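Long-range contacts in glucose-6-phosphate isomerase (Thermus thermophilus, PDB 1ZZG), which probably catalyses the reversible isomerization of glucose 6-phosphate to fructose 6-phosphate, a step shared by glycolysis and gluconeogenesis: residues 231-236 against 386-391; 298-303 against 354-359. One frame throughout, in Å; residues are numbered along the deposited sequence.

Contact 1. Residues 231-236 against 386-391; sequences KTALLL and AFLGEL
Two helices of the phosphoglucose isomerase fold, 228-238 and 371-391, pack against each other, and Leu388 and Ala233 carry most of the buried surface. The short segments approach to 9.4 Å between axes and cross at -48°, so contact is concentrated near one point, where Ala233 CA and Leu388 CA lie 5.9 Å apart. Alanine suits that point because its lone methyl lets the opposing backbone come close: Ala233 CB meets Phe387 CB at 4.0 Å and also touches Leu388 CG and Leu391 CD1, so meeting three apolar residues of the other helix. Leu388 has its CG anti to the carbonyl carbon (chi1 -79°), which brings its two methyls to helix 228-238. CD2 lies against the backbone of Ala233, whereas CD1 reaches on to Leu236, one turn further along, whose side chain crosses that of Leu388 at about a right angle. The ring of Phe387 meets that of Trp383, and its side chain also touches Pro229 and Leu230. One residue before Ala233, Thr232 OG1 hydrogen-bonds His380 and Gln384, earlier on helix 371-391. The branched tips meet tightly, Leu236 CD2 standing 3.5 Å from Leu388 CD1, while Leu388 CD2 sits 3.3 Å from Ala233 O.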
loop_
_atom_site.group_PDB
_atom_site.type_symbol
_atom_site.label_atom_id
_atom_site.label_comp_id
_atom_site.label_asym_id
_atom_site.label_seq_id
_atom_site.Cartn_x
_atom_site.Cartn_y
_atom_site.Cartn_z
ATOM N N LYS A 231 -5.392 22.077 -15.311
ATOM C CA LYS A 231 -5.105 21.191 -16.434
ATOM C C LYS A 231 -5.311 19.724 -16.072
ATOM O O LYS A 231 -5.950 18.979 -16.825
ATOM C CB LYS A 231 -3.673 21.385 -16.925
ATOM C CG LYS A 231 -3.432 22.694 -17.645
ATOM C CD LYS A 231 -2.052 22.696 -18.277
ATOM C CE LYS A 231 -1.758 24.006 -18.974
ATOM N NZ LYS A 231 -0.474 23.929 -19.715
ATOM N N THR A 232 -4.763 19.301 -14.931
ATOM C CA THR A 232 -4.919 17.905 -14.519
ATOM C C THR A 232 -6.355 17.651 -14.075
ATOM O O THR A 232 -6.863 16.538 -14.205
ATOM C CB THR A 232 -3.917 17.508 -13.396
ATOM O OG1 THR A 232 -4.083 18.363 -12.258
ATOM C CG2 THR A 232 -2.481 17.619 -13.914
ATOM N N ALA A 233 -7.015 18.688 -13.561
ATOM C CA ALA A 233 -8.411 18.550 -13.159
ATOM C C ALA A 233 -9.187 18.210 -14.436
ATOM O O ALA A 233 -10.056 17.335 -14.442
ATOM C CB ALA A 233 -8.921 19.848 -12.567
ATOM N N LEU A 234 -8.858 18.907 -15.520
ATOM C CA LEU A 234 -9.516 18.663 -16.803
ATOM C C LEU A 234 -9.274 17.220 -17.246
ATOM O O LEU A 234 -10.201 16.527 -17.662
ATOM C CB LEU A 234 -8.986 19.617 -17.877
ATOM C CG LEU A 234 -9.561 19.394 -19.283
ATOM C CD1 LEU A 234 -11.068 19.639 -19.261
ATOM C CD2 LEU A 234 -8.879 20.321 -20.283
ATOM N N LEU A 235 -8.025 16.776 -17.159
ATOM C CA LEU A 235 -7.684 15.414 -17.554
ATOM C C LEU A 235 -8.576 14.412 -16.830
ATOM O O LEU A 235 -9.196 13.564 -17.462
ATOM C CB LEU A 235 -6.210 15.117 -17.255
ATOM C CG LEU A 235 -5.171 15.758 -18.182
ATOM C CD1 LEU A 235 -3.778 15.537 -17.619
ATOM C CD2 LEU A 235 -5.280 15.152 -19.580
ATOM N N LEU A 236 -8.646 14.501 -15.506
ATOM C CA LEU A 236 -9.493 13.575 -14.762
ATOM C C LEU A 236 -10.959 13.761 -15.165
ATOM O O LEU A 236 -11.709 12.790 -15.282
ATOM C CB LEU A 236 -9.334 13.776 -13.249
ATOM C CG LEU A 236 -8.129 13.108 -12.569
ATOM C CD1 LEU A 236 -6.829 13.801 -12.968
ATOM C CD2 LEU A 236 -8.311 13.168 -11.056
ATOM N N ALA A 386 -10.211 19.919 -5.410
ATOM C CA ALA A 386 -11.227 20.931 -5.120
ATOM C C ALA A 386 -11.877 21.410 -6.425
ATOM O O ALA A 386 -13.094 21.590 -6.485
ATOM C CB ALA A 386 -10.609 22.112 -4.358
ATOM N N PHE A 387 -11.075 21.616 -7.467
ATOM C CA PHE A 387 -11.628 22.045 -8.755
ATOM C C PHE A 387 -12.599 20.984 -9.279
ATOM O O PHE A 387 -13.679 21.306 -9.792
ATOM C CB PHE A 387 -10.514 22.279 -9.793
ATOM C CG PHE A 387 -9.682 23.522 -9.546
ATOM C CD1 PHE A 387 -10.286 24.721 -9.163
ATOM C CD2 PHE A 387 -8.300 23.501 -9.736
ATOM C CE1 PHE A 387 -9.524 25.887 -8.973
ATOM C CE2 PHE A 387 -7.529 24.655 -9.550
ATOM C CZ PHE A 387 -8.144 25.851 -9.168
ATOM N N LEU A 388 -12.209 19.716 -9.161
ATOM C CA LEU A 388 -13.063 18.618 -9.601
ATOM C C LEU A 388 -14.372 18.592 -8.810
ATOM O O LEU A 388 -15.411 18.164 -9.318
ATOM C CB LEU A 388 -12.332 17.280 -9.455
ATOM C CG LEU A 388 -11.336 16.996 -10.578
ATOM C CD1 LEU A 388 -10.503 15.754 -10.267
ATOM C CD2 LEU A 388 -12.118 16.821 -11.875
ATOM N N GLY A 389 -14.325 19.050 -7.564
ATOM C CA GLY A 389 -15.538 19.082 -6.763
ATOM C C GLY A 389 -16.566 19.981 -7.430
ATOM O O GLY A 389 -17.771 19.709 -7.393
ATOM N N GLU A 390 -16.090 21.059 -8.048
ATOM C CA GLU A 390 -16.969 21.993 -8.739
ATOM C C GLU A 390 -17.412 21.423 -10.086
ATOM O O GLU A 390 -18.588 21.498 -10.443
ATOM C CB GLU A 390 -16.259 23.336 -8.967
ATOM C CG GLU A 390 -15.881 24.090 -7.691
ATOM C CD GLU A 390 -17.059 24.281 -6.746
ATOM O OE1 GLU A 390 -18.215 24.275 -7.224
ATOM O OE2 GLU A 390 -16.830 24.453 -5.528
ATOM N N LEU A 391 -16.467 20.861 -10.834
ATOM C CA LEU A 391 -16.778 20.286 -12.139
ATOM C C LEU A 391 -17.783 19.144 -12.050
ATOM O O LEU A 391 -18.587 18.954 -12.959
ATOM C CB LEU A 391 -15.501 19.790 -12.822
ATOM C CG LEU A 391 -14.495 20.856 -13.265
ATOM C CD1 LEU A 391 -13.200 20.185 -13.683
ATOM C CD2 LEU A 391 -15.072 21.674 -14.420
#

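Contact 2. Residues 298-303 against 354-359; sequences LFREGP and LAEAGQ
Gln359 NE2 gives hydrogen bonds to two backbone carbonyls of 298-303. The one to Phe299 O, 3.0 Å long and 159° at the hydrogen, lies in the amide plane and meets a carbonyl lone pair; the one to Pro303 O, 3.1 Å from NE2, comes from above that carbonyl's plane. A primary amide suits the place because its two N-H groups can serve both acceptors. Beside it, Ala357 CB lies 3.4 Å from Arg300 O, a close approach that the small alanine side chain suits, and Leu354 CD2 packs 3.5 Å from Phe299 CB, the two side chains running alongside each other. Arg300, bent at chi2 and chi3, folds back past the Ala357 methyl so that NH1 forms a salt bridge with Glu356 OE1 (3.0 Å), on the anti lone pair and close to the guanidinium plane. Helix 339-356 ends here in a Schellman motif: Gly358, with positive phi (92°), turns the chain so that Gln359 faces the end of helix 296-301. Arg300 NH1 also bonds Ala353 O, and across the dimer interface NE bonds Gly401 O of the second subunit. Arg278 of that subunit donates from NH1 to Arg300 O and Gly302 O.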
loop_
_atom_site.group_PDB
_atom_site.type_symbol
_atom_site.label_atom_id
_atom_site.label_comp_id
_atom_site.label_asym_id
_atom_site.label_seq_id
_atom_site.Cartn_x
_atom_site.Cartn_y
_atom_site.Cartn_z
ATOM N N LEU A 298 -1.772 -5.820 -16.230
ATOM C CA LEU A 298 -3.186 -5.532 -16.429
ATOM C C LEU A 298 -3.367 -4.248 -17.243
ATOM O O LEU A 298 -4.243 -4.177 -18.104
ATOM C CB LEU A 298 -3.906 -5.380 -15.088
ATOM C CG LEU A 298 -5.303 -4.747 -15.163
ATOM C CD1 LEU A 298 -6.296 -5.752 -15.729
ATOM C CD2 LEU A 298 -5.749 -4.306 -13.778
ATOM N N PHE A 299 -2.550 -3.234 -16.973
ATOM C CA PHE A 299 -2.673 -1.979 -17.706
ATOM C C PHE A 299 -2.325 -2.176 -19.181
ATOM O O PHE A 299 -2.885 -1.516 -20.053
ATOM C CB PHE A 299 -1.758 -0.893 -17.114
ATOM C CG PHE A 299 -1.951 -0.655 -15.632
ATOM C CD1 PHE A 299 -3.168 -0.923 -15.012
ATOM C CD2 PHE A 299 -0.904 -0.153 -14.861
ATOM C CE1 PHE A 299 -3.343 -0.701 -13.642
ATOM C CE2 PHE A 299 -1.066 0.076 -13.491
ATOM C CZ PHE A 299 -2.287 -0.198 -12.881
ATOM N N ARG A 300 -1.404 -3.100 -19.442
ATOM C CA ARG A 300 -0.939 -3.385 -20.792
ATOM C C ARG A 300 -1.885 -4.212 -21.667
ATOM O O ARG A 300 -2.088 -3.887 -22.837
ATOM C CB ARG A 300 0.424 -4.091 -20.727
ATOM C CG ARG A 300 1.590 -3.215 -20.277
ATOM C CD ARG A 300 2.176 -2.447 -21.455
ATOM N NE ARG A 300 2.765 -3.350 -22.443
ATOM C CZ ARG A 300 2.973 -3.033 -23.718
ATOM N NH1 ARG A 300 2.641 -1.827 -24.166
ATOM N NH2 ARG A 300 3.501 -3.927 -24.552
ATOM N N GLU A 301 -2.470 -5.268 -21.116
ATOM C CA GLU A 301 -3.340 -6.121 -21.919
ATOM C C GLU A 301 -4.768 -6.239 -21.417
ATOM O O GLU A 301 -5.591 -6.922 -22.025
ATOM C CB GLU A 301 -2.713 -7.512 -22.043
ATOM C CG GLU A 301 -1.247 -7.465 -22.431
ATOM C CD GLU A 301 -0.705 -8.809 -22.883
ATOM O OE1 GLU A 301 -0.875 -9.814 -22.152
ATOM O OE2 GLU A 301 -0.100 -8.849 -23.973
ATOM N N GLY A 302 -5.058 -5.575 -20.302
ATOM C CA GLY A 302 -6.401 -5.611 -19.760
ATOM C C GLY A 302 -7.248 -4.525 -20.400
ATOM O O GLY A 302 -6.777 -3.829 -21.297
ATOM N N PRO A 303 -8.499 -4.344 -19.953
ATOM C CA PRO A 303 -9.411 -3.328 -20.495
ATOM C C PRO A 303 -8.834 -1.911 -20.504
ATOM O O PRO A 303 -8.041 -1.544 -19.635
ATOM C CB PRO A 303 -10.629 -3.430 -19.576
ATOM C CG PRO A 303 -10.598 -4.861 -19.118
ATOM C CD PRO A 303 -9.133 -5.086 -18.849
ATOM N N LEU A 354 2.825 2.055 -21.553
ATOM C CA LEU A 354 1.422 2.227 -21.210
ATOM C C LEU A 354 0.685 2.911 -22.363
ATOM O O LEU A 354 -0.436 2.535 -22.711
ATOM C CB LEU A 354 1.297 3.058 -19.931
ATOM C CG LEU A 354 1.707 2.354 -18.635
ATOM C CD1 LEU A 354 1.765 3.349 -17.474
ATOM C CD2 LEU A 354 0.705 1.250 -18.350
ATOM N N ALA A 355 1.324 3.909 -22.963
ATOM C CA ALA A 355 0.711 4.624 -24.076
ATOM C C ALA A 355 0.639 3.726 -25.313
ATOM O O ALA A 355 -0.341 3.766 -26.058
ATOM C CB ALA A 355 1.500 5.893 -24.383
ATOM N N GLU A 356 1.672 2.908 -25.515
ATOM C CA GLU A 356 1.732 1.991 -26.658
ATOM C C GLU A 356 0.587 0.989 -26.574
ATOM O O GLU A 356 0.070 0.537 -27.592
ATOM C CB GLU A 356 3.077 1.251 -26.666
ATOM C CG GLU A 356 3.418 0.470 -27.942
ATOM C CD GLU A 356 2.640 -0.835 -28.097
ATOM O OE1 GLU A 356 2.269 -1.450 -27.072
ATOM O OE2 GLU A 356 2.419 -1.260 -29.255
ATOM N N ALA A 357 0.191 0.651 -25.350
ATOM C CA ALA A 357 -0.895 -0.295 -25.130
ATOM C C ALA A 357 -2.264 0.358 -25.330
ATOM O O ALA A 357 -3.300 -0.306 -25.232
ATOM C CB ALA A 357 -0.796 -0.890 -23.725
ATOM N N GLY A 358 -2.268 1.663 -25.595
ATOM C CA GLY A 358 -3.523 2.368 -25.825
ATOM C C GLY A 358 -4.197 3.006 -24.616
ATOM O O GLY A 358 -5.315 3.520 -24.728
ATOM N N GLN A 359 -3.532 2.983 -23.463
ATOM C CA GLN A 359 -4.102 3.565 -22.252
ATOM C C GLN A 359 -3.936 5.082 -22.222
ATOM O O GLN A 359 -2.945 5.622 -22.713
ATOM C CB GLN A 359 -3.435 2.972 -20.996
ATOM C CG GLN A 359 -3.734 1.500 -20.742
ATOM C CD GLN A 359 -5.131 1.256 -20.207
ATOM O OE1 GLN A 359 -5.998 2.120 -20.284
ATOM N NE2 GLN A 359 -5.357 0.066 -19.671
#

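Overall arrangement
From the N terminus, the chain lays down strand 3-5 of the mixed sheet, then builds the five-stranded parallel sheet before it reaches helix 228-238, where the loop of contact 1 opens. Strands 244-249 and 278-287 return it to the mixed sheet, and helix 296-301 starts contact 2. The loop of contact 2 holds strand 306-313 and most of helix 339-356; it closes at 354-359, at the end of that helix, against the second subunit, and lies nested inside that of contact 1. After strand 360-366, also of the mixed sheet, helix 371-391 closes the outer loop on 228-238; contact 1 touches no other chain. Their centres are 24 Å apart and their nearest atoms about 10 Å.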